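Local coordinates for protein 3-oxo-tetronate kinase (Haemophilus influenzae, PDB 1YZY) that catalyses the ATP-dependent phosphorylation of 3-oxo-tetronate to 3-oxo-tetronate 4-phosphate, as a member of the four-carbon acid sugar kinase family, at residues Leu2-Asp7 and Gln76-Tyr81; Ala12-Ser17 and Gly219-Gly224; Ile44-Lys49 and Tyr66-Glu71. All coordinates share one frame; numbering follows the deposited sequence.

Interaction 1: residues Leu2-Asp7 and Gln76-Tyr81; sequences LGVIAD and QFYFKY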
loop_
_atom_site.group_PDB
_atom_site.type_symbol
_atom_site.label_atom_id
_atom_site.label_comp_id
_atom_site.label_asym_id
_atom_site.label_seq_id
_atom_site.Cartn_x
_atom_site.Cartn_y
_atom_site.Cartn_z
ATOM N N LEU A 2 6.297 -5.011 15.085
ATOM C CA LEU A 2 6.084 -5.755 13.802
ATOM C C LEU A 2 6.674 -5.023 12.605
ATOM O O LEU A 2 6.263 -3.908 12.290
ATOM C CB LEU A 2 4.590 -6.000 13.541
ATOM C CG LEU A 2 4.208 -6.727 12.234
ATOM C CD1 LEU A 2 4.617 -8.199 12.271
ATOM C CD2 LEU A 2 2.713 -6.630 11.999
ATOM N N GLY A 3 7.620 -5.668 11.930
ATOM C CA GLY A 3 8.239 -5.069 10.766
ATOM C C GLY A 3 7.826 -5.767 9.489
ATOM O O GLY A 3 8.092 -6.946 9.314
ATOM N N VAL A 4 7.165 -5.048 8.594
ATOM C CA VAL A 4 6.733 -5.627 7.335
ATOM C C VAL A 4 7.664 -5.174 6.222
ATOM O O VAL A 4 8.047 -4.005 6.163
ATOM C CB VAL A 4 5.302 -5.186 6.991
ATOM C CG1 VAL A 4 4.845 -5.826 5.682
ATOM C CG2 VAL A 4 4.346 -5.529 8.151
ATOM N N ILE A 5 8.062 -6.113 5.372
ATOM C CA ILE A 5 8.927 -5.823 4.240
ATOM C C ILE A 5 8.138 -6.183 2.999
ATOM O O ILE A 5 8.020 -7.356 2.655
ATOM C CB ILE A 5 10.213 -6.651 4.284
ATOM C CG1 ILE A 5 11.005 -6.307 5.544
ATOM C CG2 ILE A 5 11.060 -6.375 3.041
ATOM C CD1 ILE A 5 12.219 -7.166 5.758
ATOM N N ALA A 6 7.578 -5.174 2.342
ATOM C CA ALA A 6 6.769 -5.387 1.151
ATOM C C ALA A 6 7.537 -5.257 -0.166
ATOM O O ALA A 6 8.358 -4.353 -0.325
ATOM C CB ALA A 6 5.594 -4.451 1.175
ATOM N N ASP A 7 7.223 -6.139 -1.114
ATOM C CA ASP A 7 7.878 -6.179 -2.420
ATOM C C ASP A 7 7.312 -5.260 -3.512
ATOM O O ASP A 7 7.649 -5.395 -4.695
ATOM C CB ASP A 7 7.980 -7.636 -2.922
ATOM C CG ASP A 7 6.671 -8.174 -3.500
ATOM O OD1 ASP A 7 5.568 -7.757 -3.077
ATOM O OD2 ASP A 7 6.757 -9.031 -4.401
ATOM N N GLN A 76 9.301 -8.817 15.273
ATOM C CA GLN A 76 8.682 -9.847 14.451
ATOM C C GLN A 76 8.650 -9.342 13.021
ATOM O O GLN A 76 8.274 -8.201 12.782
ATOM C CB GLN A 76 7.270 -10.172 14.945
ATOM C CG GLN A 76 6.596 -11.264 14.121
ATOM C CD GLN A 76 5.319 -11.790 14.743
ATOM O OE1 GLN A 76 4.562 -11.053 15.380
ATOM N NE2 GLN A 76 5.059 -13.074 14.540
ATOM N N PHE A 77 9.002 -10.196 12.067
ATOM C CA PHE A 77 9.049 -9.776 10.676
ATOM C C PHE A 77 8.072 -10.460 9.751
ATOM O O PHE A 77 7.757 -11.638 9.923
ATOM C CB PHE A 77 10.482 -9.887 10.169
ATOM C CG PHE A 77 11.463 -9.190 11.059
ATOM C CD1 PHE A 77 11.767 -7.844 10.861
ATOM C CD2 PHE A 77 11.987 -9.843 12.173
ATOM C CE1 PHE A 77 12.567 -7.157 11.765
ATOM C CE2 PHE A 77 12.787 -9.166 13.085
ATOM C CZ PHE A 77 13.076 -7.817 12.880
ATOM N N TYR A 78 7.623 -9.715 8.748
ATOM C CA TYR A 78 6.648 -10.195 7.792
ATOM C C TYR A 78 7.058 -9.823 6.374
ATOM O O TYR A 78 7.096 -8.644 6.030
ATOM C CB TYR A 78 5.301 -9.551 8.119
ATOM C CG TYR A 78 4.104 -10.144 7.412
ATOM C CD1 TYR A 78 3.154 -10.882 8.123
ATOM C CD2 TYR A 78 3.904 -9.964 6.047
ATOM C CE1 TYR A 78 2.040 -11.433 7.495
ATOM C CE2 TYR A 78 2.783 -10.512 5.403
ATOM C CZ TYR A 78 1.859 -11.245 6.137
ATOM O OH TYR A 78 0.754 -11.796 5.529
ATOM N N PHE A 79 7.369 -10.828 5.561
ATOM C CA PHE A 79 7.736 -10.625 4.164
ATOM C C PHE A 79 6.440 -10.683 3.364
ATOM O O PHE A 79 5.874 -11.750 3.165
ATOM C CB PHE A 79 8.714 -11.721 3.709
ATOM C CG PHE A 79 9.058 -11.672 2.241
ATOM C CD1 PHE A 79 8.965 -10.482 1.520
ATOM C CD2 PHE A 79 9.444 -12.828 1.576
ATOM C CE1 PHE A 79 9.243 -10.449 0.162
ATOM C CE2 PHE A 79 9.724 -12.808 0.218
ATOM C CZ PHE A 79 9.623 -11.616 -0.494
ATOM N N LYS A 80 5.984 -9.529 2.900
ATOM C CA LYS A 80 4.748 -9.407 2.143
ATOM C C LYS A 80 4.911 -9.382 0.630
ATOM O O LYS A 80 5.587 -8.516 0.082
ATOM C CB LYS A 80 3.999 -8.154 2.617
ATOM C CG LYS A 80 3.010 -7.552 1.630
ATOM C CD LYS A 80 1.648 -8.155 1.761
ATOM C CE LYS A 80 0.667 -7.489 0.829
ATOM N NZ LYS A 80 0.912 -7.788 -0.606
ATOM N N TYR A 81 4.234 -10.308 -0.042
ATOM C CA TYR A 81 4.259 -10.405 -1.494
ATOM C C TYR A 81 2.833 -10.420 -2.057
ATOM O O TYR A 81 1.870 -10.231 -1.319
ATOM C CB TYR A 81 5.077 -11.620 -1.953
ATOM C CG TYR A 81 4.843 -12.881 -1.153
ATOM C CD1 TYR A 81 3.645 -13.587 -1.259
ATOM C CD2 TYR A 81 5.823 -13.375 -0.300
ATOM C CE1 TYR A 81 3.431 -14.755 -0.535
ATOM C CE2 TYR A 81 5.622 -14.541 0.429
ATOM C CZ TYR A 81 4.420 -15.229 0.304
ATOM O OH TYR A 81 4.220 -16.403 1.001
HETATM O O HOH W 1 3.295 -6.742 -1.865
#
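V4 and Y78 sit at one rung of a parallel strand pair, 3-6 beside 77-80, and their side chains leave the same sheet face side by side, V4 CG2 4.1 Å from Y78 CB. V4 CG1, anti to the backbone N (chi1 -179°), leans the other way along the strand and meets CB of K80 at 3.9 Å. A6 CB continues the row against K80 CG. Beyond that point K80 bends at chi2 and chi4, and NZ donates to the carbonyl O of its neighbour Y81 from above the carbonyl plane, at 2.7 Å. The opposite face carries I5, F77 and F79. The F79 ring turns its edge to the strand, with CD1 3.5 Å from I5 O near the ring plane; G3 exposes only backbone to F77.

Between the faces runs the parallel ladder: Q76 O, Y78 O and K80 O accept from the N-H groups of G3, I5 and D7, while G3 O and I5 O accept from Y78 and K80. The G3 N to Q76 O bond, 2.8 Å, is nearly straight (175° at the hydrogen), whereas K80 N approaches I5 O from above the carbonyl plane.

At the C-terminal end D7 turns toward Y81, its carboxylate plane 82° from the phenol ring. A water donates to D7 OD1 at 2.8 Å and accepts from K80 NZ at 2.9 Å, bridging groups that do not touch; R51 forms a salt bridge with D7 OD2. Helix 9-20 packs on the V4 and A6 face, helix 55-71 on I5 and F77. The chemistry thus divides: backbone bonds and apolar contacts fix the buried strands, and at their C-terminal ends the D7 carboxylate is held by R51 and linked through water to K80.

Interaction 2: residues Ala12-Ser17 and Gly219-Gly224; sequences ASDIAS and GGSGLG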
loop_
_atom_site.group_PDB
_atom_site.type_symbol
_atom_site.label_atom_id
_atom_site.label_comp_id
_atom_site.label_asym_id
_atom_site.label_seq_id
_atom_site.Cartn_x
_atom_site.Cartn_y
_atom_site.Cartn_z
ATOM N N ALA A 12 2.285 -2.757 -0.213
ATOM C CA ALA A 12 2.680 -2.126 1.046
ATOM C C ALA A 12 1.537 -1.269 1.588
ATOM O O ALA A 12 1.253 -1.299 2.783
ATOM C CB ALA A 12 3.939 -1.291 0.868
ATOM N N SER A 13 0.890 -0.512 0.710
ATOM C CA SER A 13 -0.226 0.335 1.100
ATOM C C SER A 13 -1.381 -0.540 1.568
ATOM O O SER A 13 -2.048 -0.244 2.560
ATOM C CB SER A 13 -0.702 1.166 -0.091
ATOM O OG SER A 13 0.221 2.179 -0.435
ATOM N N ASP A 14 -1.628 -1.609 0.819
ATOM C CA ASP A 14 -2.706 -2.544 1.118
ATOM C C ASP A 14 -2.610 -3.172 2.505
ATOM O O ASP A 14 -3.546 -3.061 3.304
ATOM C CB ASP A 14 -2.756 -3.640 0.075
ATOM C CG ASP A 14 -4.037 -4.439 0.119
ATOM O OD1 ASP A 14 -5.089 -3.903 -0.280
ATOM O OD2 ASP A 14 -3.992 -5.613 0.540
ATOM N N ILE A 15 -1.483 -3.821 2.795
ATOM C CA ILE A 15 -1.308 -4.463 4.087
ATOM C C ILE A 15 -1.297 -3.447 5.211
ATOM O O ILE A 15 -1.815 -3.722 6.295
ATOM C CB ILE A 15 -0.045 -5.377 4.142
ATOM C CG1 ILE A 15 -0.107 -6.299 5.366
ATOM C CG2 ILE A 15 1.246 -4.547 4.195
ATOM C CD1 ILE A 15 1.011 -7.332 5.422
ATOM N N ALA A 16 -0.729 -2.267 4.946
ATOM C CA ALA A 16 -0.651 -1.199 5.945
ATOM C C ALA A 16 -2.042 -0.740 6.372
ATOM O O ALA A 16 -2.262 -0.432 7.545
ATOM C CB ALA A 16 0.163 -0.026 5.413
ATOM N N SER A 17 -2.958 -0.648 5.414
ATOM C CA SER A 17 -4.336 -0.276 5.714
ATOM C C SER A 17 -4.962 -1.397 6.542
ATOM O O SER A 17 -5.724 -1.142 7.472
ATOM C CB SER A 17 -5.142 -0.088 4.430
ATOM O OG SER A 17 -5.263 1.287 4.091
ATOM N N GLY A 219 3.535 -13.924 3.315
ATOM C CA GLY A 219 2.203 -14.022 2.753
ATOM C C GLY A 219 1.707 -12.745 2.113
ATOM O O GLY A 219 2.487 -11.838 1.834
ATOM N N GLY A 220 0.415 -12.717 1.800
ATOM C CA GLY A 220 -0.191 -11.533 1.220
ATOM C C GLY A 220 -0.684 -10.644 2.350
ATOM O O GLY A 220 -0.007 -10.501 3.370
ATOM N N SER A 221 -1.852 -10.035 2.181
ATOM C CA SER A 221 -2.395 -9.178 3.234
ATOM C C SER A 221 -3.285 -9.950 4.209
ATOM O O SER A 221 -3.470 -9.530 5.351
ATOM C CB SER A 221 -3.190 -8.033 2.627
ATOM O OG SER A 221 -2.373 -7.215 1.814
ATOM N N GLY A 222 -3.873 -11.047 3.729
ATOM C CA GLY A 222 -4.748 -11.863 4.552
ATOM C C GLY A 222 -4.232 -12.237 5.927
ATOM O O GLY A 222 -4.912 -12.006 6.926
ATOM N N LEU A 223 -3.058 -12.851 5.997
ATOM C CA LEU A 223 -2.506 -13.249 7.290
ATOM C C LEU A 223 -2.147 -12.060 8.155
ATOM O O LEU A 223 -2.381 -12.075 9.369
ATOM C CB LEU A 223 -1.267 -14.131 7.112
ATOM C CG LEU A 223 -0.528 -14.495 8.402
ATOM C CD1 LEU A 223 -1.434 -15.319 9.314
ATOM C CD2 LEU A 223 0.737 -15.262 8.079
ATOM N N GLY A 224 -1.514 -11.067 7.536
ATOM C CA GLY A 224 -1.101 -9.874 8.253
ATOM C C GLY A 224 -2.258 -9.214 8.960
ATOM O O GLY A 224 -2.085 -8.694 10.061
#
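D14 and S221 make the one hydrogen bond between segments 12-17 and 219-224: S221 OG donates to D14 OD2 at 2.6 Å. The hydroxyl arrives on the anti lone pair of OD2, the side away from OD1, and S221 CB follows at 3.3 Å from the same oxygen. D14 holds CG anti to its backbone N (chi1 -166°), and its CB points at the other segment. I15, the next residue of the helix, brings an apolar flank to the same serine, its CB 3.8 Å from S221 OG. The extended I15 chain then runs past the serine, and CD1 comes to 3.9 Å from G220 O and 4.4 Å from G224 CA.

Glycine matters at G224: a CB there would point toward I15 and clash with its CD1, so the missing side chain lets the isoleucine tip lie against the helix backbone.

The second shell comes from strand 77-80. Y78 OH hydrogen-bonds to G220 O, the carbonyl that I15 CD1 approaches, and makes a weak bond to G224 N. The Y78 side chain also packs on I15 and L223, and that of K80 on I15 and S221, so strand 77-80 lies against both helices of the contact. Helix 9-20 rests in addition on strand 43-47, through A12 and A16.

Strand 216-219 runs through G219 and G220 into helix 221-232, a glycine-rich strand-to-helix turn in the sugar-binding N-terminal domain. The arrangement is that of an alpha/beta fold in which two helices lie side by side on one face of parallel strands: here helix 9-20 packs beside the start of helix 221-232, and the serine of the turn is tied to the aspartate of the neighbouring helix.

Interaction 3: residues Ile44-Lys49 and Tyr66-Glu71; sequences IVISLK and YQWLKE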
loop_
_atom_site.group_PDB
_atom_site.type_symbol
_atom_site.label_atom_id
_atom_site.label_comp_id
_atom_site.label_asym_id
_atom_site.label_seq_id
_atom_site.Cartn_x
_atom_site.Cartn_y
_atom_site.Cartn_z
ATOM N N ILE A 44 5.634 -1.201 11.306
ATOM C CA ILE A 44 6.301 -0.361 10.327
ATOM C C ILE A 44 6.413 -1.181 9.057
ATOM O O ILE A 44 6.928 -2.292 9.083
ATOM C CB ILE A 44 7.716 0.052 10.768
ATOM C CG1 ILE A 44 7.668 0.772 12.118
ATOM C CG2 ILE A 44 8.336 0.974 9.717
ATOM C CD1 ILE A 44 9.033 1.025 12.724
ATOM N N VAL A 45 5.876 -0.651 7.964
ATOM C CA VAL A 45 5.919 -1.308 6.669
ATOM C C VAL A 45 6.911 -0.592 5.740
ATOM O O VAL A 45 6.811 0.615 5.546
ATOM C CB VAL A 45 4.532 -1.259 5.981
ATOM C CG1 VAL A 45 4.570 -2.007 4.661
ATOM C CG2 VAL A 45 3.458 -1.832 6.883
ATOM N N ILE A 46 7.877 -1.317 5.187
ATOM C CA ILE A 46 8.825 -0.715 4.248
ATOM C C ILE A 46 8.488 -1.175 2.832
ATOM O O ILE A 46 8.489 -2.363 2.535
ATOM C CB ILE A 46 10.306 -1.041 4.587
ATOM C CG1 ILE A 46 10.703 -0.352 5.890
ATOM C CG2 ILE A 46 11.239 -0.565 3.456
ATOM C CD1 ILE A 46 12.137 -0.581 6.282
ATOM N N SER A 47 8.128 -0.214 1.992
ATOM C CA SER A 47 7.761 -0.439 0.598
ATOM C C SER A 47 8.990 -0.465 -0.314
ATOM O O SER A 47 9.789 0.481 -0.326
ATOM C CB SER A 47 6.782 0.661 0.156
ATOM O OG SER A 47 6.979 1.061 -1.189
ATOM N N LEU A 48 9.148 -1.561 -1.054
ATOM C CA LEU A 48 10.270 -1.723 -1.979
ATOM C C LEU A 48 9.766 -1.906 -3.410
ATOM O O LEU A 48 8.566 -1.792 -3.680
ATOM C CB LEU A 48 11.132 -2.927 -1.581
ATOM C CG LEU A 48 11.794 -2.992 -0.198
ATOM C CD1 LEU A 48 12.328 -4.397 0.047
ATOM C CD2 LEU A 48 12.914 -1.969 -0.075
ATOM N N LYS A 49 10.702 -2.110 -4.332
ATOM C CA LYS A 49 10.386 -2.342 -5.742
ATOM C C LYS A 49 11.103 -3.650 -6.086
ATOM O O LYS A 49 11.755 -3.767 -7.127
ATOM C CB LYS A 49 10.943 -1.207 -6.618
ATOM C CG LYS A 49 10.370 0.194 -6.362
ATOM C CD LYS A 49 11.122 1.244 -7.196
ATOM C CE LYS A 49 10.767 2.683 -6.809
ATOM N NZ LYS A 49 9.437 3.132 -7.311
ATOM N N TYR A 66 15.215 -4.952 6.716
ATOM C CA TYR A 66 15.205 -5.723 7.953
ATOM C C TYR A 66 16.114 -5.111 9.007
ATOM O O TYR A 66 15.762 -5.056 10.186
ATOM C CB TYR A 66 15.652 -7.168 7.676
ATOM C CG TYR A 66 16.189 -7.884 8.899
ATOM C CD1 TYR A 66 15.327 -8.408 9.863
ATOM C CD2 TYR A 66 17.564 -7.965 9.135
ATOM C CE1 TYR A 66 15.823 -8.985 11.036
ATOM C CE2 TYR A 66 18.067 -8.535 10.305
ATOM C CZ TYR A 66 17.188 -9.043 11.249
ATOM O OH TYR A 66 17.682 -9.603 12.406
ATOM N N GLN A 67 17.316 -4.731 8.593
ATOM C CA GLN A 67 18.292 -4.157 9.515
ATOM C C GLN A 67 17.757 -2.869 10.116
ATOM O O GLN A 67 17.934 -2.611 11.309
ATOM C CB GLN A 67 19.628 -3.926 8.807
ATOM C CG GLN A 67 20.756 -3.527 9.734
ATOM C CD GLN A 67 21.053 -4.570 10.791
ATOM O OE1 GLN A 67 21.371 -4.237 11.933
ATOM N NE2 GLN A 67 20.976 -5.841 10.411
ATOM N N TRP A 68 17.086 -2.074 9.289
ATOM C CA TRP A 68 16.503 -0.824 9.758
ATOM C C TRP A 68 15.346 -1.128 10.713
ATOM O O TRP A 68 15.309 -0.620 11.832
ATOM C CB TRP A 68 16.009 0.027 8.586
ATOM C CG TRP A 68 15.564 1.386 9.029
ATOM C CD1 TRP A 68 16.350 2.481 9.211
ATOM C CD2 TRP A 68 14.237 1.777 9.402
ATOM N NE1 TRP A 68 15.603 3.529 9.680
ATOM C CE2 TRP A 68 14.301 3.127 9.808
ATOM C CE3 TRP A 68 13.001 1.116 9.437
ATOM C CZ2 TRP A 68 13.176 3.833 10.246
ATOM C CZ3 TRP A 68 11.883 1.815 9.873
ATOM C CH2 TRP A 68 11.980 3.163 10.271
ATOM N N LEU A 69 14.383 -1.924 10.251
ATOM C CA LEU A 69 13.245 -2.307 11.084
ATOM C C LEU A 69 13.743 -2.845 12.432
ATOM O O LEU A 69 13.179 -2.533 13.482
ATOM C CB LEU A 69 12.381 -3.353 10.363
ATOM C CG LEU A 69 11.583 -2.840 9.154
ATOM C CD1 LEU A 69 11.229 -3.996 8.243
ATOM C CD2 LEU A 69 10.326 -2.077 9.576
ATOM N N LYS A 70 14.814 -3.633 12.394
ATOM C CA LYS A 70 15.419 -4.199 13.594
ATOM C C LYS A 70 15.975 -3.088 14.488
ATOM O O LYS A 70 15.739 -3.077 15.699
ATOM C CB LYS A 70 16.558 -5.155 13.212
ATOM C CG LYS A 70 17.217 -5.841 14.401
ATOM C CD LYS A 70 18.554 -6.455 14.027
ATOM C CE LYS A 70 19.085 -7.369 15.127
ATOM N NZ LYS A 70 19.166 -6.697 16.446
ATOM N N GLU A 71 16.765 -2.193 13.894
ATOM C CA GLU A 71 17.356 -1.081 14.632
ATOM C C GLU A 71 16.284 -0.182 15.226
ATOM O O GLU A 71 16.512 0.474 16.247
ATOM C CB GLU A 71 18.273 -0.245 13.732
ATOM C CG GLU A 71 19.598 -0.918 13.366
ATOM C CD GLU A 71 20.471 -0.076 12.437
ATOM O OE1 GLU A 71 21.710 -0.123 12.584
ATOM O OE2 GLU A 71 19.924 0.619 11.551
#
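Helix 55-71 packs on one face of the parallel strands of the sugar-binding N-terminal domain, where I44 and I46 of strand 43-47 meet W68 and L69. The short segments run nearly antiparallel, 159° between their directions, with their axes 9.8 Å apart. I44 and I46 are two residues apart on the strand and so leave the same sheet face, while V45 between them turns to helix 9-20.

I44 and L69 slide past each other in opposite directions. L69 CD2 settles over the backbone of I44, 3.4 Å from I44 O and 3.6 Å from I44 CB. I46 instead meets L69 tip to tip, its CD1 3.7 Å from L69 CG.

The six-membered ring of W68 comes in beside this leucine. I44 CG2, the branch that lies anti to the backbone N, is placed at the ring's edge, in its plane, 3.6 Å from W68 CZ3, and the I44 side chain crosses the tryptophan at about a right angle. I46 CD1 comes 3.7 Å from W68 CE3, and so touches both helix residues. The polar end of the indole is turned elsewhere: W68 NE1 makes a weak hydrogen bond to Q35 O, while P33 and L37 touch its side chain. L69 also reaches I5 of strand 3-6, the neighbouring strand, and Y66 meets F77 ring edge-to-face.

All four contacting residues are buried, and everything between them is carbon packing apart from the approach of L69 CD2 to I44 O. Cohesion therefore rests on the fit of the isoleucine CB, CG2 and CD1 carbons against the leucine and the six-membered ring of W68, with the indole N-H satisfied, if weakly, outside the pair.

Overall arrangement
All three contacts are buried and lie in the sugar-binding N-terminal domain, round one set of parallel strands. Interaction 1 is the backbone-bonded centre; interactions 2 and 3 belong to the helix layers on its opposite faces. Strand 3-6 hydrogen-bonds to strand 43-47 through V4, joining interactions 1 and 3, and I5 with F77 packs on the helix of interaction 3. On the other face, Y78 OH and the G219 carbonyl tie interaction 1 to interaction 2, whose helix 9-20 also covers V45. Chemistry follows place: a hydrogen-bonded ladder within the sheet, almost purely apolar packing in interaction 3, and a small serine-aspartate and glycine contact in interaction 2, with partly exposed D14.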